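PDB 3U4J: NAD-dependent aldehyde dehydrogenase, which probably oxidises aldehydes to the corresponding carboxylic acids with NAD or NADP as electron acceptor, forms a tetramer and carries a bound calcium ion. Local coordinates for residues N6-D11 / P336-T341; G29-A34 / L210-G215; V182-G187 / R478-Y483; I398-I403 / A423-F428. All coordinates share one frame; numbering follows the deposited sequence.

Overall arrangement
Contact 1 (6-11 with 336-341) ties the N-terminal end to the loop between strand 333-334 and helix 349-364, and contact 2 (29-34 with 210-215) is nested inside the loop it closes, their centres about 34 Å apart. Contact 3 (182-187 with 478-483) alternates along the chain with both; its nearest atoms come within about 6 Å of contact 2, which uses helix 202-214 next after helix 174-187. Contact 4 (398-403 with 423-428) lies inside the long loop closed by contact 3, its centre about 41 Å from that of contact 2. Contacts 1 to 3 thus join far-apart parts of the chain, whereas contact 4 is local to the sheet holding strands 407-413 and 431-435.

Contact 1 of 4, residues N6-D11 / P336-T341; sequences NFIAPD and PLNERT
Ile8 reaches from the short strand 7-8 into a type I beta turn that runs from Asn338 to Thr341, just after strand 333-334. Those two strands pair in parallel, so the contact lies beside a small two-stranded sheet, with Ile8 accounting for about half of the 189 Å² buried between the two segments.

The interaction across the segments is van der Waals packing, without a hydrogen bond. Two branches of Ile8 share the work: CG2 lies against the amide of Asn338, with Ile8 CG2 to Asn338 ND2 at 3.5 Å, and the two side chains cross at about a right angle. The extended CG1-CD1 arm carries Ile8 CD1 between Arg340 and Thr341, 3.6 Å from Arg340 NH2 and 3.6 Å from Thr341 OG1. That hydroxyl is hydrogen-bonded to the backbone O of Asp335, so the methyl meets an oxygen already engaged. Arg340 is bent sharply at chi3 (-13°), which folds its guanidinium back to meet CD1 obliquely.

The polar bonds lie within the turn. Thr341 N donates to Asn338 O at 3.2 Å, closing it, while the Asn338 side chain forms an Asx turn with the backbone two residues on. With an alanine here, the backbone N of Arg340 would probably lose its side-chain acceptor, and Ile8 CG2 the amide against which it rests. The Asn338 side chain lies about 11 Å from that of Leu17, a residue of the calcium site. In the Asx bond, Arg340 N reaches Asn338 OD1 at 2.9 Å and 165°, in the carbonyl plane and on a lone pair.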
# COMPACT_ATOMS: atom_id res chain seq x y z
N ASN A 6 -16.98 -43.25 22.90
CA ASN A 6 -16.90 -41.81 22.65
C ASN A 6 -18.02 -41.30 21.73
O ASN A 6 -18.10 -40.10 21.46
CB ASN A 6 -15.50 -41.39 22.15
CG ASN A 6 -15.06 -42.15 20.90
OD1 ASN A 6 -15.35 -43.33 20.73
ND2 ASN A 6 -14.33 -41.47 20.02
N PHE A 7 -18.88 -42.22 21.28
CA PHE A 7 -20.03 -41.88 20.46
C PHE A 7 -21.16 -41.34 21.33
O PHE A 7 -21.52 -41.99 22.31
CB PHE A 7 -20.53 -43.10 19.68
CG PHE A 7 -21.70 -42.81 18.80
CD1 PHE A 7 -21.62 -41.83 17.80
CD2 PHE A 7 -22.92 -43.49 18.97
CE1 PHE A 7 -22.71 -41.55 16.97
CE2 PHE A 7 -24.02 -43.21 18.14
CZ PHE A 7 -23.91 -42.23 17.14
N ILE A 8 -21.71 -40.17 20.99
CA ILE A 8 -22.85 -39.62 21.71
C ILE A 8 -24.10 -39.87 20.85
O ILE A 8 -24.28 -39.27 19.77
CB ILE A 8 -22.67 -38.10 22.03
CG1 ILE A 8 -21.45 -37.89 22.94
CG2 ILE A 8 -23.90 -37.55 22.71
CD1 ILE A 8 -21.14 -36.43 23.23
N ALA A 9 -24.95 -40.79 21.30
CA ALA A 9 -26.09 -41.19 20.47
C ALA A 9 -27.06 -40.00 20.40
O ALA A 9 -27.27 -39.34 21.39
CB ALA A 9 -26.77 -42.42 21.04
N PRO A 10 -27.61 -39.72 19.20
CA PRO A 10 -28.60 -38.66 19.08
C PRO A 10 -29.73 -38.88 20.08
O PRO A 10 -30.17 -40.01 20.29
CB PRO A 10 -29.14 -38.81 17.65
CG PRO A 10 -28.23 -39.71 16.95
CD PRO A 10 -27.32 -40.38 17.91
N ASP A 11 -30.18 -37.80 20.71
CA ASP A 11 -31.33 -37.88 21.61
C ASP A 11 -32.56 -37.40 20.83
O ASP A 11 -32.72 -36.20 20.60
CB ASP A 11 -31.08 -37.00 22.83
CG ASP A 11 -32.22 -37.03 23.85
OD1 ASP A 11 -33.30 -37.62 23.59
OD2 ASP A 11 -32.04 -36.45 24.92
N PRO A 336 -25.10 -33.86 17.08
CA PRO A 336 -24.71 -32.45 16.91
C PRO A 336 -25.34 -31.50 17.92
O PRO A 336 -24.80 -30.42 18.14
CB PRO A 336 -25.12 -32.12 15.48
CG PRO A 336 -25.20 -33.48 14.77
CD PRO A 336 -25.67 -34.43 15.84
N LEU A 337 -26.45 -31.89 18.55
CA LEU A 337 -27.15 -31.00 19.49
C LEU A 337 -26.57 -31.07 20.89
O LEU A 337 -26.94 -30.27 21.75
CB LEU A 337 -28.65 -31.33 19.54
CG LEU A 337 -29.41 -31.07 18.24
CD1 LEU A 337 -30.90 -31.35 18.45
CD2 LEU A 337 -29.19 -29.61 17.81
N ASN A 338 -25.68 -32.04 21.12
CA ASN A 338 -25.02 -32.14 22.44
C ASN A 338 -23.84 -31.19 22.53
O ASN A 338 -22.99 -31.16 21.65
CB ASN A 338 -24.57 -33.58 22.70
CG ASN A 338 -24.30 -33.83 24.16
OD1 ASN A 338 -23.47 -33.15 24.78
ND2 ASN A 338 -24.99 -34.84 24.72
N GLU A 339 -23.77 -30.42 23.61
CA GLU A 339 -22.71 -29.42 23.82
C GLU A 339 -21.31 -30.03 23.94
O GLU A 339 -20.33 -29.36 23.69
CB GLU A 339 -23.00 -28.57 25.07
CG GLU A 339 -24.24 -27.64 24.93
CD GLU A 339 -24.00 -26.47 23.98
OE1 GLU A 339 -22.82 -26.10 23.72
OE2 GLU A 339 -25.00 -25.90 23.51
N ARG A 340 -21.24 -31.31 24.33
CA ARG A 340 -19.97 -32.03 24.48
C ARG A 340 -19.40 -32.53 23.16
O ARG A 340 -18.21 -32.82 23.06
CB ARG A 340 -20.12 -33.22 25.46
CG ARG A 340 -20.52 -32.81 26.88
CD ARG A 340 -20.68 -34.02 27.89
NE ARG A 340 -20.73 -35.37 27.30
CZ ARG A 340 -21.82 -36.15 27.23
NH1 ARG A 340 -23.01 -35.76 27.70
NH2 ARG A 340 -21.71 -37.34 26.68
N THR A 341 -20.24 -32.63 22.14
CA THR A 341 -19.82 -33.20 20.85
C THR A 341 -18.75 -32.34 20.17
O THR A 341 -18.91 -31.11 20.08
CB THR A 341 -21.04 -33.38 19.91
OG1 THR A 341 -21.99 -34.24 20.56
CG2 THR A 341 -20.62 -34.00 18.57

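Contact 2 of 4, residues G29-A34 / L210-G215; sequences GKSVDA and LAREAG
Arg212 overlaps the backbone of Gly29 and the hydroxyl of Ser31, stretching out from helix 202-214 to do so. CG anti to the backbone N (chi1 -178°) points the chain toward the strand, and a bend at chi3 then turns the guanidinium so that its edge meets the strand. The aliphatic part of the side chain is close too: Arg212 CD lies 3.2 Å from Gly29 O.

Three hydrogen bonds cross the contact, and all are donated by Arg212. Arg212 NH1 and Arg212 NH2 both reach one oxygen, Ser31 OG, at 3.1 Å and 3.0 Å respectively, an end-on grip on a single atom. Arg212 NH1 donates as well to Gly29 O at 3.0 Å, the straightest of the three at 161°. Both acceptors lie within 9° of the guanidinium plane, but for Gly29 the donor stands above the carbonyl plane and not on a lone pair.

The acceptors belong to a beta hairpin, strand 25-27 returning antiparallel as strand 30-32. Gly29 sits at its turn with positive phi, a conformation that favours glycine. Arg212 also packs on Leu26 of the partner strand. On the helical side, Arg212 lies in the last turn, which finishes in a Schellman motif: Gly215 has positive phi, and Gly215 N bonds to Arg212 O at 3.0 Å and weakly to Ala211 O.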
# COMPACT_ATOMS: atom_id res chain seq x y z
N GLY A 29 -35.75 -7.52 -2.33
CA GLY A 29 -36.27 -7.14 -1.02
C GLY A 29 -37.49 -7.89 -0.57
O GLY A 29 -37.97 -7.62 0.54
N LYS A 30 -38.01 -8.81 -1.41
CA LYS A 30 -39.25 -9.57 -1.12
C LYS A 30 -38.97 -11.04 -0.88
O LYS A 30 -38.22 -11.66 -1.62
CB LYS A 30 -40.29 -9.51 -2.27
CG LYS A 30 -40.62 -8.15 -2.84
CD LYS A 30 -41.57 -7.35 -1.98
CE LYS A 30 -41.91 -6.02 -2.68
NZ LYS A 30 -41.77 -4.87 -1.74
N SER A 31 -39.61 -11.62 0.13
CA SER A 31 -39.56 -13.06 0.33
C SER A 31 -40.53 -13.75 -0.63
O SER A 31 -41.72 -13.42 -0.69
CB SER A 31 -39.87 -13.40 1.78
OG SER A 31 -38.88 -12.86 2.66
N VAL A 32 -40.03 -14.69 -1.42
CA VAL A 32 -40.83 -15.26 -2.51
C VAL A 32 -40.64 -16.77 -2.60
O VAL A 32 -39.59 -17.29 -2.21
CB VAL A 32 -40.52 -14.62 -3.90
CG1 VAL A 32 -40.97 -13.18 -3.96
CG2 VAL A 32 -39.04 -14.73 -4.27
N ASP A 33 -41.66 -17.45 -3.13
CA ASP A 33 -41.58 -18.86 -3.45
C ASP A 33 -41.01 -18.99 -4.85
O ASP A 33 -40.88 -18.00 -5.56
CB ASP A 33 -42.98 -19.48 -3.43
CG ASP A 33 -43.64 -19.42 -2.06
OD1 ASP A 33 -42.96 -19.70 -1.05
OD2 ASP A 33 -44.84 -19.08 -2.00
N ALA A 34 -40.67 -20.21 -5.25
CA ALA A 34 -40.48 -20.48 -6.66
C ALA A 34 -41.81 -20.28 -7.37
O ALA A 34 -42.88 -20.57 -6.80
CB ALA A 34 -39.98 -21.89 -6.88
N LEU A 210 -31.45 -10.74 7.46
CA LEU A 210 -30.76 -9.77 8.35
C LEU A 210 -30.28 -8.53 7.60
O LEU A 210 -30.42 -7.40 8.11
CB LEU A 210 -29.61 -10.41 9.12
CG LEU A 210 -30.00 -11.61 10.00
CD1 LEU A 210 -28.80 -12.11 10.79
CD2 LEU A 210 -31.14 -11.26 10.92
N ALA A 211 -29.73 -8.71 6.40
CA ALA A 211 -29.37 -7.55 5.57
C ALA A 211 -30.58 -6.66 5.29
O ALA A 211 -30.51 -5.41 5.35
CB ALA A 211 -28.68 -8.00 4.23
N ARG A 212 -31.71 -7.29 4.99
CA ARG A 212 -32.96 -6.52 4.76
C ARG A 212 -33.34 -5.80 6.06
O ARG A 212 -33.68 -4.61 6.06
CB ARG A 212 -34.10 -7.44 4.32
CG ARG A 212 -35.40 -6.71 4.02
CD ARG A 212 -36.45 -7.65 3.41
NE ARG A 212 -36.78 -8.81 4.25
CZ ARG A 212 -37.47 -9.87 3.80
NH1 ARG A 212 -37.90 -9.88 2.53
NH2 ARG A 212 -37.73 -10.89 4.60
N GLU A 213 -33.28 -6.52 7.18
CA GLU A 213 -33.62 -5.93 8.50
C GLU A 213 -32.72 -4.72 8.87
O GLU A 213 -33.19 -3.75 9.48
CB GLU A 213 -33.57 -7.03 9.58
CG GLU A 213 -34.02 -6.64 10.99
CD GLU A 213 -34.27 -7.89 11.88
OE1 GLU A 213 -34.18 -9.03 11.36
OE2 GLU A 213 -34.57 -7.74 13.10
N ALA A 214 -31.44 -4.79 8.50
CA ALA A 214 -30.48 -3.71 8.74
C ALA A 214 -30.75 -2.48 7.87
O ALA A 214 -30.21 -1.41 8.15
CB ALA A 214 -29.04 -4.20 8.48
N GLY A 215 -31.53 -2.63 6.81
CA GLY A 215 -31.85 -1.51 5.91
C GLY A 215 -31.03 -1.50 4.62
O GLY A 215 -30.96 -0.48 3.94

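Contact 3 of 4, residues V182-G187 / R478-Y483; sequences VPWAIG and RELGRY
Ahead of Leu480 and Gly481, which meet Trp184 of helix 174-187, Arg478 and Glu479 bond outward: Arg478 NH2 to Phe491 O of a second subunit, and Glu479 OE1 to Tyr488 OH of its own chain. Leu480 then lies over one face of the indole. Its backbone CA stands above the ring plane, offset toward the rim. Although the side chain starts away from the helix, Leu480 CD2 returns to make a CH-pi contact over the six-membered ring, 20° off its normal and 3.5 Å from Trp184 CH2. Gly481, at positive phi, turns its carbonyl to the ring edge, where Trp184 NE1 donates to Gly481 O at 2.8 Å and 171°, the oxygen 3° out of the ring plane. Arg482 leads on to a third subunit, with a salt bridge to its Glu142, and Tyr483 packs edge-to-face on Phe491 of the second subunit. Replacing Trp184 by a phenylalanine would probably leave Gly481 O without its buried donor and Leu480 CD2 with less ring to rest on. One indole thus pairs a nearly linear in-plane bond at its edge with an apolar contact on its face, which restricts the ring's rotation.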
# COMPACT_ATOMS: atom_id res chain seq x y z
N VAL A 182 -19.85 -12.43 0.66
CA VAL A 182 -20.84 -11.36 0.54
C VAL A 182 -20.33 -9.99 1.05
O VAL A 182 -20.44 -9.00 0.34
CB VAL A 182 -22.22 -11.74 1.17
CG1 VAL A 182 -23.20 -10.54 1.23
CG2 VAL A 182 -22.86 -12.94 0.42
N PRO A 183 -19.77 -9.94 2.28
CA PRO A 183 -19.39 -8.59 2.79
C PRO A 183 -18.30 -7.91 1.96
O PRO A 183 -18.33 -6.70 1.79
CB PRO A 183 -18.88 -8.87 4.22
CG PRO A 183 -19.44 -10.20 4.61
CD PRO A 183 -19.55 -10.98 3.30
N TRP A 184 -17.35 -8.68 1.43
CA TRP A 184 -16.32 -8.14 0.59
C TRP A 184 -16.86 -7.63 -0.74
O TRP A 184 -16.43 -6.58 -1.26
CB TRP A 184 -15.20 -9.16 0.38
CG TRP A 184 -14.18 -9.14 1.53
CD1 TRP A 184 -12.95 -8.54 1.51
CD2 TRP A 184 -14.33 -9.72 2.85
NE1 TRP A 184 -12.34 -8.70 2.74
CE2 TRP A 184 -13.15 -9.42 3.57
CE3 TRP A 184 -15.34 -10.47 3.48
CZ2 TRP A 184 -12.93 -9.86 4.90
CZ3 TRP A 184 -15.14 -10.89 4.82
CH2 TRP A 184 -13.94 -10.58 5.51
N ALA A 185 -17.83 -8.37 -1.28
CA ALA A 185 -18.47 -8.01 -2.55
C ALA A 185 -19.36 -6.77 -2.40
O ALA A 185 -19.16 -5.77 -3.07
CB ALA A 185 -19.29 -9.25 -3.07
N ILE A 186 -20.33 -6.80 -1.50
CA ILE A 186 -21.22 -5.61 -1.36
C ILE A 186 -20.47 -4.43 -0.73
O ILE A 186 -20.80 -3.28 -0.99
CB ILE A 186 -22.52 -5.92 -0.57
CG1 ILE A 186 -22.20 -6.34 0.88
CG2 ILE A 186 -23.30 -7.01 -1.30
CD1 ILE A 186 -23.37 -6.24 1.87
N GLY A 187 -19.46 -4.72 0.08
CA GLY A 187 -18.58 -3.67 0.62
C GLY A 187 -17.80 -2.97 -0.48
O GLY A 187 -17.52 -1.78 -0.37
N ARG A 478 -8.00 -14.37 -4.51
CA ARG A 478 -7.81 -14.34 -3.06
C ARG A 478 -8.97 -13.65 -2.37
O ARG A 478 -9.46 -12.64 -2.86
CB ARG A 478 -6.50 -13.63 -2.72
CG ARG A 478 -5.24 -14.47 -3.06
CD ARG A 478 -5.08 -15.67 -2.10
NE ARG A 478 -3.86 -16.45 -2.32
CZ ARG A 478 -3.73 -17.41 -3.24
NH1 ARG A 478 -4.74 -17.69 -4.07
NH2 ARG A 478 -2.57 -18.08 -3.34
N GLU A 479 -9.39 -14.20 -1.25
CA GLU A 479 -10.50 -13.67 -0.48
C GLU A 479 -9.95 -13.12 0.84
O GLU A 479 -8.79 -13.39 1.20
CB GLU A 479 -11.54 -14.77 -0.22
CG GLU A 479 -12.01 -15.55 -1.47
CD GLU A 479 -12.78 -14.69 -2.48
OE1 GLU A 479 -13.56 -13.78 -2.05
OE2 GLU A 479 -12.61 -14.92 -3.69
N LEU A 480 -10.79 -12.36 1.55
CA LEU A 480 -10.55 -11.91 2.91
C LEU A 480 -9.47 -10.83 2.97
O LEU A 480 -8.91 -10.46 1.94
CB LEU A 480 -10.19 -13.07 3.86
CG LEU A 480 -11.24 -14.09 4.29
CD1 LEU A 480 -10.90 -14.72 5.69
CD2 LEU A 480 -12.64 -13.61 4.24
N GLY A 481 -9.21 -10.33 4.17
CA GLY A 481 -8.29 -9.20 4.36
C GLY A 481 -8.61 -8.05 3.42
O GLY A 481 -9.78 -7.77 3.16
N ARG A 482 -7.57 -7.40 2.91
CA ARG A 482 -7.69 -6.38 1.87
C ARG A 482 -7.81 -7.02 0.50
O ARG A 482 -8.26 -6.39 -0.44
CB ARG A 482 -6.47 -5.44 1.88
CG ARG A 482 -6.36 -4.70 3.19
CD ARG A 482 -5.52 -3.44 3.13
NE ARG A 482 -5.96 -2.54 4.21
CZ ARG A 482 -5.15 -1.94 5.09
NH1 ARG A 482 -3.83 -2.10 5.03
NH2 ARG A 482 -5.67 -1.15 6.03
N TYR A 483 -7.39 -8.28 0.37
CA TYR A 483 -7.34 -8.92 -0.94
C TYR A 483 -8.72 -9.15 -1.54
O TYR A 483 -8.91 -8.97 -2.76
CB TYR A 483 -6.56 -10.25 -0.88
CG TYR A 483 -5.04 -10.02 -0.77
CD1 TYR A 483 -4.20 -10.25 -1.86
CD2 TYR A 483 -4.47 -9.56 0.43
CE1 TYR A 483 -2.82 -10.01 -1.76
CE2 TYR A 483 -3.08 -9.34 0.54
CZ TYR A 483 -2.27 -9.57 -0.55
OH TYR A 483 -0.91 -9.34 -0.45

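Contact 4 of 4, residues I398-I403 / A423-F428; sequences IAREEI and ANATEF
Arg400 and Phe428 meet at the end of helix 397-400 and just past the end of helix 416-424: Glu401 is the first residue to leave the former, Ala425 to Phe428 follow the latter, and the backbones come nearest at Arg400 CA to Thr426 CA, 6.7 Å. The Arg400 chain, bent at chi2 (-86°), turns one face of its guanidinium to the carbonyl of Ala425, so that Ala425 O sits over the centre of that face, 3.2 Å from Arg400 CZ. This is not a hydrogen bond: although Arg400 NH2 is 3.3 Å from Ala425 O, the N-H groups lie in the plane while the oxygen stands above it. Arg400 NE is instead bonded to Pro394 O.

Helix 416-424 links strands 407-413 and 431-435, parallel strands of one sheet though not adjacent in it, in a beta-alpha-beta crossover, and the contact sits just beyond the helix's end. There Ala425 centres an inverse gamma turn, and Thr426 makes an ST turn, Thr426 OG1 accepting from Phe428 N at 2.9 Å.

Phe428 presents its ring edge to the main chain: Arg400 O lies near the ring plane, 3.6 Å from Phe428 CE2. Glu402 CB approaches the same ring obliquely, 4.2 Å from Phe428 CZ, while the carboxylate of Glu402 is held by Gly273 N.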
# COMPACT_ATOMS: atom_id res chain seq x y z
N ILE A 398 -5.83 -42.98 -1.63
CA ILE A 398 -6.07 -42.25 -0.36
C ILE A 398 -5.01 -41.17 -0.02
O ILE A 398 -5.28 -40.28 0.79
CB ILE A 398 -6.31 -43.16 0.86
CG1 ILE A 398 -5.06 -43.99 1.19
CG2 ILE A 398 -7.59 -44.01 0.68
CD1 ILE A 398 -5.01 -44.42 2.65
N ALA A 399 -3.82 -41.27 -0.62
CA ALA A 399 -2.83 -40.19 -0.51
C ALA A 399 -3.16 -39.05 -1.47
O ALA A 399 -2.82 -37.92 -1.23
CB ALA A 399 -1.40 -40.69 -0.77
N ARG A 400 -3.84 -39.36 -2.57
CA ARG A 400 -3.96 -38.39 -3.65
C ARG A 400 -5.31 -37.64 -3.72
O ARG A 400 -5.34 -36.43 -3.99
CB ARG A 400 -3.71 -39.11 -4.99
CG ARG A 400 -2.26 -39.44 -5.25
CD ARG A 400 -1.54 -38.25 -5.91
NE ARG A 400 -0.09 -38.40 -5.87
CZ ARG A 400 0.75 -37.83 -6.73
NH1 ARG A 400 0.28 -37.07 -7.71
NH2 ARG A 400 2.06 -38.02 -6.60
N GLU A 401 -6.41 -38.37 -3.52
CA GLU A 401 -7.74 -37.81 -3.75
C GLU A 401 -8.34 -37.25 -2.46
O GLU A 401 -8.06 -37.75 -1.36
CB GLU A 401 -8.65 -38.84 -4.42
CG GLU A 401 -7.93 -39.45 -5.63
CD GLU A 401 -8.78 -40.34 -6.51
OE1 GLU A 401 -9.97 -40.56 -6.21
OE2 GLU A 401 -8.22 -40.82 -7.53
N GLU A 402 -9.18 -36.22 -2.60
CA GLU A 402 -9.80 -35.59 -1.47
C GLU A 402 -10.94 -36.46 -0.99
O GLU A 402 -11.93 -36.64 -1.70
CB GLU A 402 -10.30 -34.18 -1.83
CG GLU A 402 -11.01 -33.48 -0.67
CD GLU A 402 -11.45 -32.06 -1.05
OE1 GLU A 402 -11.04 -31.10 -0.36
OE2 GLU A 402 -12.21 -31.93 -2.03
N ILE A 403 -10.80 -37.01 0.21
CA ILE A 403 -11.80 -37.89 0.77
C ILE A 403 -12.96 -37.11 1.41
O ILE A 403 -14.12 -37.50 1.30
CB ILE A 403 -11.15 -38.86 1.80
CG1 ILE A 403 -10.18 -39.81 1.08
CG2 ILE A 403 -12.21 -39.63 2.61
CD1 ILE A 403 -9.18 -40.52 2.00
N ALA A 423 4.95 -33.06 0.22
CA ALA A 423 3.90 -32.07 0.40
C ALA A 423 3.42 -31.54 -0.94
O ALA A 423 2.21 -31.41 -1.16
CB ALA A 423 4.38 -30.89 1.32
N ASN A 424 4.36 -31.27 -1.85
CA ASN A 424 4.08 -30.71 -3.19
C ASN A 424 3.64 -31.69 -4.29
O ASN A 424 3.26 -31.26 -5.38
CB ASN A 424 5.29 -29.92 -3.68
CG ASN A 424 5.44 -28.57 -2.99
OD1 ASN A 424 4.47 -28.04 -2.42
ND2 ASN A 424 6.64 -28.02 -3.03
N ALA A 425 3.70 -32.99 -4.00
CA ALA A 425 3.39 -34.05 -4.96
C ALA A 425 1.88 -34.20 -5.04
O ALA A 425 1.35 -35.29 -4.83
CB ALA A 425 4.02 -35.38 -4.53
N THR A 426 1.19 -33.11 -5.34
CA THR A 426 -0.25 -33.11 -5.39
C THR A 426 -0.65 -32.16 -6.51
O THR A 426 0.10 -31.24 -6.85
CB THR A 426 -0.83 -32.64 -4.03
OG1 THR A 426 -2.25 -32.46 -4.14
CG2 THR A 426 -0.16 -31.32 -3.57
N GLU A 427 -1.82 -32.38 -7.12
CA GLU A 427 -2.36 -31.36 -8.02
C GLU A 427 -3.02 -30.19 -7.26
O GLU A 427 -3.32 -29.15 -7.85
CB GLU A 427 -3.35 -32.00 -9.02
CG GLU A 427 -2.67 -32.97 -9.99
CD GLU A 427 -3.63 -33.58 -11.00
OE1 GLU A 427 -4.57 -32.89 -11.45
OE2 GLU A 427 -3.41 -34.77 -11.35
N PHE A 428 -3.22 -30.37 -5.96
CA PHE A 428 -3.89 -29.39 -5.10
C PHE A 428 -2.87 -28.42 -4.50
O PHE A 428 -1.66 -28.64 -4.62
CB PHE A 428 -4.59 -30.07 -3.93
CG PHE A 428 -5.76 -30.95 -4.33
CD1 PHE A 428 -6.95 -30.38 -4.82
CD2 PHE A 428 -5.70 -32.33 -4.15
CE1 PHE A 428 -8.05 -31.20 -5.13
CE2 PHE A 428 -6.79 -33.16 -4.49
CZ PHE A 428 -7.97 -32.58 -4.98